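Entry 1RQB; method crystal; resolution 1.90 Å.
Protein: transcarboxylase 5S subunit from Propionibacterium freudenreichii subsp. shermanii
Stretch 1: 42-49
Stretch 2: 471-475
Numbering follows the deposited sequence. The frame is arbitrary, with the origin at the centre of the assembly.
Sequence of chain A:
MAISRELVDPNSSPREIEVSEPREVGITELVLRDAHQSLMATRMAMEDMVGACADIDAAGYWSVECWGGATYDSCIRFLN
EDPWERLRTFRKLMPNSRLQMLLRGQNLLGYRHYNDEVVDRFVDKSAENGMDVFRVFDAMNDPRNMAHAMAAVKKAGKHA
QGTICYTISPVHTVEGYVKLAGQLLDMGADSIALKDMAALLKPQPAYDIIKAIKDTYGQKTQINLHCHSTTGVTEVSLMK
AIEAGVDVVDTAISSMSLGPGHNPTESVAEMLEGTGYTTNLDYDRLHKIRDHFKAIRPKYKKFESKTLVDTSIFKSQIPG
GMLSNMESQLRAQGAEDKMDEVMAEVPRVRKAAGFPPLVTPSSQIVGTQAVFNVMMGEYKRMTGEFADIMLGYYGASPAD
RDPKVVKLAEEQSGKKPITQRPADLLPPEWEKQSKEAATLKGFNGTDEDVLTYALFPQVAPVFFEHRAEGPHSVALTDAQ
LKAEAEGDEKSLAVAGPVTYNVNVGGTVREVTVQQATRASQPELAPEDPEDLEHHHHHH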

ATOM      1  N   THR A  42       4.002  -1.060 -19.412  1.00 14.01           N
ATOM      2  CA  THR A  42       4.910  -2.042 -20.024  1.00 12.59           C
ATOM      3  C   THR A  42       6.041  -1.371 -20.808  1.00 15.52           C
ATOM      4  O   THR A  42       6.632  -1.997 -21.686  1.00 13.08           O
ATOM      5  CB  THR A  42       4.148  -2.956 -21.036  1.00 16.36           C
ATOM      6  OG1 THR A  42       2.770  -3.086 -20.654  1.00 17.20           O
ATOM      7  CG2 THR A  42       4.775  -4.333 -21.076  1.00 15.86           C
ATOM      8  N   ARG A  43       6.400  -0.137 -20.466  1.00 13.88           N
ATOM      9  CA  ARG A  43       7.424   0.582 -21.235  1.00 12.30           C
ATOM     10  C   ARG A  43       8.853   0.347 -20.739  1.00 16.89           C
ATOM     11  O   ARG A  43       9.792   0.900 -21.309  1.00 15.36           O
ATOM     12  CB  ARG A  43       7.145   2.083 -21.204  1.00 14.48           C
ATOM     13  CG  ARG A  43       5.872   2.533 -21.914  1.00 12.08           C
ATOM     14  CD  ARG A  43       5.900   2.124 -23.377  1.00 15.20           C
ATOM     15  NE  ARG A  43       5.017   2.953 -24.200  1.00 14.21           N
ATOM     16  CZ  ARG A  43       3.693   2.893 -24.227  1.00 17.41           C
ATOM     17  NH1 ARG A  43       3.033   2.027 -23.471  1.00 18.91           N
ATOM     18  NH2 ARG A  43       3.028   3.716 -25.029  1.00 17.13           N
HETATM   19  N   MSE A  44       9.052  -0.475 -19.717  1.00 14.02           N
HETATM   20  CA  MSE A  44      10.407  -0.669 -19.179  1.00 17.23           C
HETATM   21  C   MSE A  44      11.389  -1.148 -20.251  1.00 17.74           C
HETATM   22  O   MSE A  44      11.187  -2.183 -20.883  1.00 17.17           O
HETATM   23  CB  MSE A  44      10.415  -1.682 -18.043  1.00 19.25           C
HETATM   24  CG  MSE A  44      11.811  -1.932 -17.543  1.00 22.26           C
HETATM   25 SE   MSE A  44      12.211  -0.707 -16.134  1.00 43.95          SE
HETATM   26  CE  MSE A  44      11.552  -1.789 -14.788  1.00 17.27           C
ATOM     27  N   ALA A  45      12.487  -0.414 -20.397  1.00 15.47           N
ATOM     28  CA  ALA A  45      13.520  -0.752 -21.389  1.00 15.27           C
ATOM     29  C   ALA A  45      14.470  -1.800 -20.807  1.00 17.22           C
ATOM     30  O   ALA A  45      14.813  -1.763 -19.626  1.00 15.14           O
ATOM     31  CB  ALA A  45      14.296   0.497 -21.775  1.00 17.25           C
HETATM   32  N   MSE A  46      14.920  -2.710 -21.664  1.00 16.23           N
HETATM   33  CA  MSE A  46      15.832  -3.785 -21.250  1.00 21.04           C
HETATM   34  C   MSE A  46      17.082  -3.188 -20.598  1.00 20.09           C
HETATM   35  O   MSE A  46      17.592  -3.724 -19.615  1.00 17.75           O
HETATM   36  CB  MSE A  46      16.223  -4.642 -22.462  1.00 25.43           C
HETATM   37  CG  MSE A  46      17.062  -5.849 -22.090  1.00 29.22           C
HETATM   38 SE   MSE A  46      16.104  -6.990 -20.798  1.00 43.89          SE
HETATM   39  CE  MSE A  46      16.860  -8.701 -21.328  1.00 28.57           C
ATOM     40  N   GLU A  47      17.559  -2.063 -21.131  1.00 17.04           N
ATOM     41  CA  GLU A  47      18.757  -1.396 -20.601  1.00 15.93           C
ATOM     42  C   GLU A  47      18.581  -1.052 -19.120  1.00 17.66           C
ATOM     43  O   GLU A  47      19.546  -1.035 -18.358  1.00 15.72           O
ATOM     44  CB  GLU A  47      19.042  -0.107 -21.397  1.00 19.60           C
ATOM     45  CG  GLU A  47      17.887   0.894 -21.396  1.00 26.97           C
ATOM     46  CD  GLU A  47      18.055   2.038 -22.398  0.50 27.97           C
ATOM     47  OE1 GLU A  47      18.219   1.757 -23.608  0.50 28.02           O
ATOM     48  OE2 GLU A  47      18.006   3.218 -21.974  0.50 23.94           O
ATOM     49  N   ASP A  48      17.346  -0.795 -18.705  1.00 16.05           N
ATOM     50  CA  ASP A  48      17.074  -0.399 -17.316  1.00 16.31           C
ATOM     51  C   ASP A  48      16.842  -1.608 -16.406  1.00 17.89           C
ATOM     52  O   ASP A  48      16.702  -1.443 -15.194  1.00 20.81           O
ATOM     53  CB  ASP A  48      15.845   0.527 -17.263  1.00 16.30           C
ATOM     54  CG  ASP A  48      16.139   1.936 -17.795  1.00 21.26           C
ATOM     55  OD1 ASP A  48      17.266   2.429 -17.592  1.00 20.28           O
ATOM     56  OD2 ASP A  48      15.240   2.568 -18.397  1.00 17.80           O
HETATM   57  N   MSE A  49      16.825  -2.818 -16.956  1.00 16.39           N
HETATM   58  CA  MSE A  49      16.557  -4.012 -16.138  1.00 18.18           C
HETATM   59  C   MSE A  49      17.773  -4.928 -15.977  1.00 19.26           C
HETATM   60  O   MSE A  49      17.959  -5.519 -14.915  1.00 17.52           O
HETATM   61  CB  MSE A  49      15.433  -4.858 -16.761  1.00 18.22           C
HETATM   62  CG  MSE A  49      14.074  -4.200 -16.846  1.00 24.23           C
HETATM   63 SE   MSE A  49      12.698  -5.468 -17.482  1.00 32.64          SE
HETATM   64  CE  MSE A  49      12.862  -5.195 -19.395  1.00 24.95           C
ATOM     65  N   PRO A 471      17.426  -1.672 -29.784  1.00 15.76           N
ATOM     66  CA  PRO A 471      16.335  -1.236 -28.915  1.00 19.67           C
ATOM     67  C   PRO A 471      16.494   0.199 -28.409  1.00 23.62           C
ATOM     68  O   PRO A 471      17.605   0.684 -28.198  1.00 23.71           O
ATOM     69  CB  PRO A 471      16.350  -2.266 -27.787  1.00 19.61           C
ATOM     70  CG  PRO A 471      17.768  -2.656 -27.703  1.00 24.64           C
ATOM     71  CD  PRO A 471      18.215  -2.744 -29.149  1.00 19.21           C
ATOM     72  N   HIS A 472      15.363   0.873 -28.243  1.00 21.80           N
ATOM     73  CA  HIS A 472      15.368   2.258 -27.754  1.00 22.64           C
ATOM     74  C   HIS A 472      14.560   2.323 -26.458  1.00 26.93           C
ATOM     75  O   HIS A 472      13.996   1.328 -26.004  1.00 28.39           O
ATOM     76  CB  HIS A 472      14.756   3.185 -28.800  1.00 21.93           C
ATOM     77  CG  HIS A 472      15.372   3.053 -30.160  1.00 22.70           C
ATOM     78  ND1 HIS A 472      16.734   3.004 -30.358  1.00 21.17           N
ATOM     79  CD2 HIS A 472      14.809   2.992 -31.388  1.00 16.79           C
ATOM     80  CE1 HIS A 472      16.985   2.922 -31.654  1.00 21.17           C
ATOM     81  NE2 HIS A 472      15.834   2.913 -32.300  1.00 20.00           N
ATOM     82  N   SER A 473      14.537   3.505 -25.858  1.00 20.87           N
ATOM     83  CA  SER A 473      13.780   3.717 -24.616  1.00 21.15           C
ATOM     84  C   SER A 473      12.840   4.905 -24.827  1.00 20.02           C
ATOM     85  O   SER A 473      13.159   5.840 -25.559  1.00 17.41           O
ATOM     86  CB  SER A 473      14.735   4.007 -23.456  1.00 21.92           C
ATOM     87  OG  SER A 473      14.003   4.305 -22.284  1.00 23.97           O
ATOM     88  N   VAL A 474      11.665   4.857 -24.215  1.00 15.43           N
ATOM     89  CA  VAL A 474      10.724   5.976 -24.349  1.00 14.59           C
ATOM     90  C   VAL A 474      10.652   6.718 -23.013  1.00 15.26           C
ATOM     91  O   VAL A 474       9.801   7.583 -22.811  1.00 16.72           O
ATOM     92  CB  VAL A 474       9.322   5.487 -24.748  1.00 16.73           C
ATOM     93  CG1 VAL A 474       9.364   4.924 -26.155  1.00 22.22           C
ATOM     94  CG2 VAL A 474       8.828   4.419 -23.763  1.00 16.36           C
ATOM     95  N   ALA A 475      11.545   6.348 -22.103  1.00 15.92           N
ATOM     96  CA  ALA A 475      11.602   6.968 -20.771  1.00 21.22           C
ATOM     97  C   ALA A 475      12.369   8.287 -20.877  1.00 20.66           C
ATOM     98  O   ALA A 475      13.117   8.509 -21.829  1.00 19.36           O
ATOM     99  CB  ALA A 475      12.321   6.035 -19.790  1.00 18.87           C
TER
HETATM  100  O   HOH W   1      11.567   2.664 -22.421  1.00 14.58           O
HETATM  101  O   HOH W   2      14.472  -1.804 -24.635  1.00 23.09           O
HETATM  102  O   HOH W   3      15.606   4.209 -20.288  1.00 25.85           O

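No direct hydrogen bond joins residues 42-49 to residues 471-475; the polar link between them runs through three ordered waters. The two segments lie more than 400 residues apart in sequence and bury 247 Å² between them, counting both sides. Neither forms a regular helix or strand at this site. The CA atoms of Ala45 and Ser473 are 5.5 Å apart, and those of Arg43 and Val474 7.0 Å. No backbone hydrogen bond joins the stretches, and waters 1 and 2 link their main chains instead.

Water 1 does this most cleanly. It donates to Arg43 O at 2.7 Å and accepts from Val474 N at 2.8 Å, joining a backbone carbonyl to a backbone amide across the gap. It also lies 2.9 Å from Ser473 OG. Water 2 makes a similar but looser connection, accepting from Met46 N at 3.1 Å and donating weakly to His472 O at 3.5 Å. The CA-to-CB bond of His472 points away from the first stretch, and its side chain makes no contact there.

Water 3 serves the side chains. It accepts from Ser473 OG at 2.6 Å and donates to both Glu47 OE2, at 3.1 Å, and Asp48 OD2, at 2.5 Å. Two carboxylates thus receive its protons while the serine hydroxyl supplies one, so that the water relays the hydroxyl to acidic groups it does not bond directly; Ser473 OG and Asp48 OD2 remain 4.4 Å apart. Ser473 OG also accepts a hydrogen bond from Ala475 N (3.2 Å), which ties the side chain, in its t rotamer, back to its own segment.

Direct contacts are of the van der Waals kind. Arg43 CD approaches Val474 CG2 to 3.7 Å, packing the aliphatic part of the arginine against a valine methyl. That methyl also lies at the edge of the guanidinium, near its plane, rather than over its face. Ala45 directs its methyl toward the second stretch, with CB 3.9 Å from Ser473 OG, and Glu47 OE2 comes within 3.7 Å of Ser473 CB.

The first stretch is braced by its own backbone hydrogen bonds, Asp48 N to Ala45 O and Met49 N to Met46 O, both 2.9 Å. The first of these bonds closes a turn over Ala45 to Asp48, and Ala45, Glu47 and Asp48 each come within 4.5 Å of Ser473. Met44, a selenomethionine, by contrast, points its CA-to-CB bond away and makes no contact with the second stretch.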